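Local coordinates for probable tRNA pseudouridine synthase D (Methanosarcina mazei, PDB 1Z2Z), which probably isomerises uridine-13 of transfer RNAs to pseudouridine, at residues D32-R41 and D129-R140. Numbering follows the deposited sequence.
Sequences DFIVKEITNR and DLWGNDFRITVR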
loop_
_atom_site.group_PDB
_atom_site.type_symbol
_atom_site.label_atom_id
_atom_site.label_comp_id
_atom_site.label_asym_id
_atom_site.label_seq_id
_atom_site.Cartn_x
_atom_site.Cartn_y
_atom_site.Cartn_z
ATOM N N ASP A 32 -1.008 0.302 21.172
ATOM C CA ASP A 32 -2.217 0.722 20.459
ATOM C C ASP A 32 -2.254 0.236 19.016
ATOM O O ASP A 32 -3.194 0.530 18.262
ATOM C CB ASP A 32 -2.367 2.246 20.478
ATOM C CG ASP A 32 -2.990 2.757 21.772
ATOM O OD1 ASP A 32 -3.149 3.989 21.899
ATOM O OD2 ASP A 32 -3.319 1.928 22.653
ATOM N N PHE A 33 -1.227 -0.512 18.634
ATOM C CA PHE A 33 -1.143 -1.047 17.284
ATOM C C PHE A 33 -0.537 -2.436 17.333
ATOM O O PHE A 33 0.670 -2.595 17.181
ATOM C CB PHE A 33 -0.279 -0.146 16.398
ATOM C CG PHE A 33 -0.672 -0.184 14.952
ATOM C CD1 PHE A 33 -1.543 0.767 14.433
ATOM C CD2 PHE A 33 -0.217 -1.195 14.122
ATOM C CE1 PHE A 33 -1.959 0.709 13.109
ATOM C CE2 PHE A 33 -0.629 -1.265 12.795
ATOM C CZ PHE A 33 -1.501 -0.310 12.290
ATOM N N ILE A 34 -1.373 -3.443 17.539
ATOM C CA ILE A 34 -0.869 -4.797 17.608
ATOM C C ILE A 34 -1.049 -5.526 16.291
ATOM O O ILE A 34 -2.145 -5.574 15.736
ATOM C CB ILE A 34 -1.542 -5.550 18.752
ATOM C CG1 ILE A 34 -1.196 -4.822 20.068
ATOM C CG2 ILE A 34 -1.117 -7.013 18.749
ATOM C CD1 ILE A 34 -1.647 -5.505 21.335
ATOM N N VAL A 35 0.046 -6.072 15.779
ATOM C CA VAL A 35 0.031 -6.788 14.511
ATOM C C VAL A 35 0.627 -8.169 14.693
ATOM O O VAL A 35 1.827 -8.291 14.910
ATOM C CB VAL A 35 0.875 -6.068 13.465
ATOM C CG1 VAL A 35 0.794 -6.801 12.154
ATOM C CG2 VAL A 35 0.433 -4.643 13.332
ATOM N N LYS A 36 -0.203 -9.204 14.592
ATOM C CA LYS A 36 0.268 -10.579 14.756
ATOM C C LYS A 36 0.164 -11.328 13.432
ATOM O O LYS A 36 -0.928 -11.515 12.913
ATOM C CB LYS A 36 -0.566 -11.316 15.805
ATOM C CG LYS A 36 -0.618 -10.671 17.174
ATOM C CD LYS A 36 -1.385 -11.555 18.143
ATOM C CE LYS A 36 -1.413 -10.950 19.551
ATOM N NZ LYS A 36 -1.996 -11.860 20.602
ATOM N N GLU A 37 1.299 -11.781 12.911
ATOM C CA GLU A 37 1.361 -12.496 11.639
ATOM C C GLU A 37 0.701 -13.874 11.620
ATOM O O GLU A 37 0.688 -14.580 12.626
ATOM C CB GLU A 37 2.818 -12.640 11.236
ATOM C CG GLU A 37 3.031 -13.237 9.878
ATOM C CD GLU A 37 4.445 -13.733 9.682
ATOM O OE1 GLU A 37 4.753 -14.847 10.163
ATOM O OE2 GLU A 37 5.244 -12.998 9.069
ATOM N N ILE A 38 0.141 -14.253 10.469
ATOM C CA ILE A 38 -0.479 -15.573 10.332
ATOM C C ILE A 38 0.380 -16.316 9.328
ATOM O O ILE A 38 0.489 -15.909 8.180
ATOM C CB ILE A 38 -1.911 -15.480 9.805
ATOM C CG1 ILE A 38 -2.672 -14.404 10.581
ATOM C CG2 ILE A 38 -2.610 -16.838 9.956
ATOM C CD1 ILE A 38 -4.047 -14.129 10.041
ATOM N N THR A 39 0.995 -17.406 9.761
ATOM C CA THR A 39 1.893 -18.160 8.902
ATOM C C THR A 39 1.212 -19.073 7.888
ATOM O O THR A 39 0.071 -19.489 8.086
ATOM C CB THR A 39 2.833 -19.034 9.764
ATOM O OG1 THR A 39 4.054 -19.271 9.059
ATOM C CG2 THR A 39 2.182 -20.381 10.082
ATOM N N ASN A 40 1.906 -19.373 6.791
ATOM C CA ASN A 40 1.357 -20.308 5.815
ATOM C C ASN A 40 2.298 -21.494 5.703
ATOM O O ASN A 40 2.038 -22.421 4.954
ATOM C CB ASN A 40 1.143 -19.672 4.430
ATOM C CG ASN A 40 2.430 -19.258 3.752
ATOM O OD1 ASN A 40 3.445 -19.957 3.812
ATOM N ND2 ASN A 40 2.387 -18.120 3.075
ATOM N N ARG A 41 3.390 -21.488 6.459
ATOM C CA ARG A 41 4.318 -22.612 6.379
ATOM C C ARG A 41 4.474 -23.387 7.689
ATOM O O ARG A 41 4.129 -22.901 8.763
ATOM C CB ARG A 41 5.675 -22.117 5.908
ATOM C CG ARG A 41 6.116 -20.873 6.627
ATOM C CD ARG A 41 7.541 -21.015 7.042
ATOM N NE ARG A 41 8.439 -20.884 5.915
ATOM C CZ ARG A 41 9.679 -21.352 5.904
ATOM N NH1 ARG A 41 10.441 -21.168 4.829
ATOM N NH2 ARG A 41 10.149 -22.018 6.956
ATOM N N ASP A 129 6.444 -15.681 2.703
ATOM C CA ASP A 129 6.037 -16.890 3.406
ATOM C C ASP A 129 5.028 -16.678 4.523
ATOM O O ASP A 129 5.206 -17.220 5.598
ATOM C CB ASP A 129 7.237 -17.621 4.002
ATOM C CG ASP A 129 8.191 -18.152 2.954
ATOM O OD1 ASP A 129 8.161 -17.655 1.798
ATOM O OD2 ASP A 129 8.987 -19.056 3.308
ATOM N N LEU A 130 3.985 -15.888 4.312
ATOM C CA LEU A 130 2.982 -15.732 5.362
ATOM C C LEU A 130 1.634 -15.567 4.671
ATOM O O LEU A 130 1.566 -15.108 3.531
ATOM C CB LEU A 130 3.260 -14.504 6.242
ATOM C CG LEU A 130 2.734 -13.160 5.723
ATOM C CD1 LEU A 130 2.816 -12.111 6.802
ATOM C CD2 LEU A 130 3.516 -12.754 4.490
ATOM N N TRP A 131 0.565 -15.946 5.350
ATOM C CA TRP A 131 -0.746 -15.802 4.764
ATOM C C TRP A 131 -1.151 -14.355 4.936
ATOM O O TRP A 131 -1.046 -13.560 4.006
ATOM C CB TRP A 131 -1.762 -16.709 5.448
ATOM C CG TRP A 131 -3.150 -16.476 4.935
ATOM C CD1 TRP A 131 -4.040 -15.530 5.371
ATOM C CD2 TRP A 131 -3.765 -17.118 3.812
ATOM N NE1 TRP A 131 -5.160 -15.540 4.585
ATOM C CE2 TRP A 131 -5.022 -16.502 3.618
ATOM C CE3 TRP A 131 -3.374 -18.150 2.943
ATOM C CZ2 TRP A 131 -5.896 -16.884 2.592
ATOM C CZ3 TRP A 131 -4.248 -18.530 1.921
ATOM C CH2 TRP A 131 -5.493 -17.893 1.756
ATOM N N GLY A 132 -1.598 -14.007 6.137
ATOM C CA GLY A 132 -1.997 -12.638 6.397
ATOM C C GLY A 132 -1.434 -12.059 7.682
ATOM O O GLY A 132 -0.422 -12.531 8.215
ATOM N N ASN A 133 -2.116 -11.032 8.182
ATOM C CA ASN A 133 -1.722 -10.333 9.401
ATOM C C ASN A 133 -2.951 -9.930 10.234
ATOM O O ASN A 133 -3.826 -9.205 9.759
ATOM C CB ASN A 133 -0.914 -9.071 9.041
ATOM C CG ASN A 133 0.570 -9.351 8.769
ATOM O OD1 ASN A 133 1.195 -8.671 7.964
ATOM N ND2 ASN A 133 1.137 -10.325 9.466
ATOM N N ASP A 134 -3.028 -10.424 11.468
ATOM C CA ASP A 134 -4.116 -10.073 12.382
ATOM C C ASP A 134 -3.797 -8.704 12.942
ATOM O O ASP A 134 -2.657 -8.440 13.333
ATOM C CB ASP A 134 -4.189 -11.056 13.535
ATOM C CG ASP A 134 -5.040 -12.233 13.216
ATOM O OD1 ASP A 134 -4.966 -13.251 13.944
ATOM O OD2 ASP A 134 -5.801 -12.129 12.229
ATOM N N PHE A 135 -4.801 -7.838 12.982
ATOM C CA PHE A 135 -4.618 -6.494 13.500
ATOM C C PHE A 135 -5.484 -6.257 14.718
ATOM O O PHE A 135 -6.514 -6.910 14.912
ATOM C CB PHE A 135 -4.943 -5.433 12.449
ATOM C CG PHE A 135 -3.938 -5.350 11.336
ATOM C CD1 PHE A 135 -4.141 -6.043 10.138
ATOM C CD2 PHE A 135 -2.797 -4.570 11.474
ATOM C CE1 PHE A 135 -3.223 -5.963 9.088
ATOM C CE2 PHE A 135 -1.869 -4.473 10.444
ATOM C CZ PHE A 135 -2.084 -5.175 9.240
ATOM N N ARG A 136 -5.042 -5.311 15.535
ATOM C CA ARG A 136 -5.708 -4.905 16.767
ATOM C C ARG A 136 -5.294 -3.451 16.940
ATOM O O ARG A 136 -4.375 -3.161 17.700
ATOM C CB ARG A 136 -5.176 -5.736 17.930
ATOM C CG ARG A 136 -5.604 -5.265 19.302
ATOM C CD ARG A 136 -6.792 -6.056 19.786
ATOM N NE ARG A 136 -7.345 -5.516 21.024
ATOM C CZ ARG A 136 -8.378 -6.048 21.671
ATOM N NH1 ARG A 136 -8.820 -5.490 22.790
ATOM N NH2 ARG A 136 -8.967 -7.145 21.206
ATOM N N ILE A 137 -5.947 -2.546 16.217
ATOM C CA ILE A 137 -5.613 -1.128 16.291
ATOM C C ILE A 137 -6.511 -0.412 17.286
ATOM O O ILE A 137 -7.624 -0.850 17.548
ATOM C CB ILE A 137 -5.734 -0.464 14.903
ATOM C CG1 ILE A 137 -4.877 -1.243 13.905
ATOM C CG2 ILE A 137 -5.275 0.991 14.957
ATOM C CD1 ILE A 137 -4.999 -0.750 12.483
ATOM N N THR A 138 -6.013 0.682 17.848
ATOM C CA THR A 138 -6.763 1.457 18.830
ATOM C C THR A 138 -6.718 2.936 18.487
ATOM O O THR A 138 -5.642 3.528 18.444
ATOM C CB THR A 138 -6.166 1.289 20.230
ATOM O OG1 THR A 138 -6.324 -0.070 20.654
ATOM C CG2 THR A 138 -6.852 2.230 21.222
ATOM N N VAL A 139 -7.885 3.527 18.250
ATOM C CA VAL A 139 -7.970 4.944 17.931
ATOM C C VAL A 139 -8.301 5.603 19.271
ATOM O O VAL A 139 -9.140 5.094 20.020
ATOM C CB VAL A 139 -9.107 5.222 16.878
ATOM C CG1 VAL A 139 -8.967 6.618 16.295
ATOM C CG2 VAL A 139 -9.063 4.189 15.754
ATOM N N ARG A 140 -7.621 6.705 19.588
ATOM C CA ARG A 140 -7.827 7.441 20.848
ATOM C C ARG A 140 -8.052 8.940 20.618
ATOM O O ARG A 140 -7.658 9.481 19.586
ATOM C CB ARG A 140 -6.606 7.284 21.772
ATOM C CG ARG A 140 -6.366 5.899 22.331
ATOM C CD ARG A 140 -5.178 5.919 23.276
ATOM N NE ARG A 140 -4.861 4.595 23.812
ATOM C CZ ARG A 140 -5.654 3.895 24.617
ATOM N NH1 ARG A 140 -5.283 2.701 25.048
ATOM N NH2 ARG A 140 -6.825 4.382 24.998
HETATM O O HOH W 1 -3.151 3.141 17.157
#
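I137 lies over one face of the F33 ring, its CG1 making a CH-pi contact 3.9 Å from the ring centroid and offset toward the rim, while an ordered water sits in plane at the ring's edge. That water donates to D32 O and to T138 O. CE2 of F33 in turn comes near the plane of the F135 ring at its edge, 4.2 Å from F135 CE2, and the two side chains run alongside each other. With CG2 set beside its backbone N, V35 brings that methyl to within 3.7 Å of F135 CE2. At the guanidinium of R140, the T138 CG2 methyl lies over the centre of one face, and D32 approaches the edge: R140 NE meets D32 OD1 at 2.6 Å on its syn side, and NH1 adds a weak bond to OD2, the two planes being 41° apart. Were R140 cut back to an alanine, the buried D32 carboxylate would probably lose its charged mate and the T138 methyl the flat group it covers. Strands 33-39 and 130-140 are antiparallel neighbours in the mixed central sheet of the pseudouridine synthase fold, and strand 90-98 pairs with the other edge of 33-39. The face carrying F33, V35 and F135 probably borders the active site, since the F33 side chain is about 4 Å from that of D86, the predicted nucleophile. Paired backbone bonds join I34 with R136, weakly in one direction, and K36 with D134; beyond them a classic beta bulge sets two residues, W131 and G132, against I38. Past the bulge, R41 grips D129 side-on, NE and NH1 (3.0 Å) both converging on D129 OD2 near the guanidinium plane, while R41 NH2 pairs with E43.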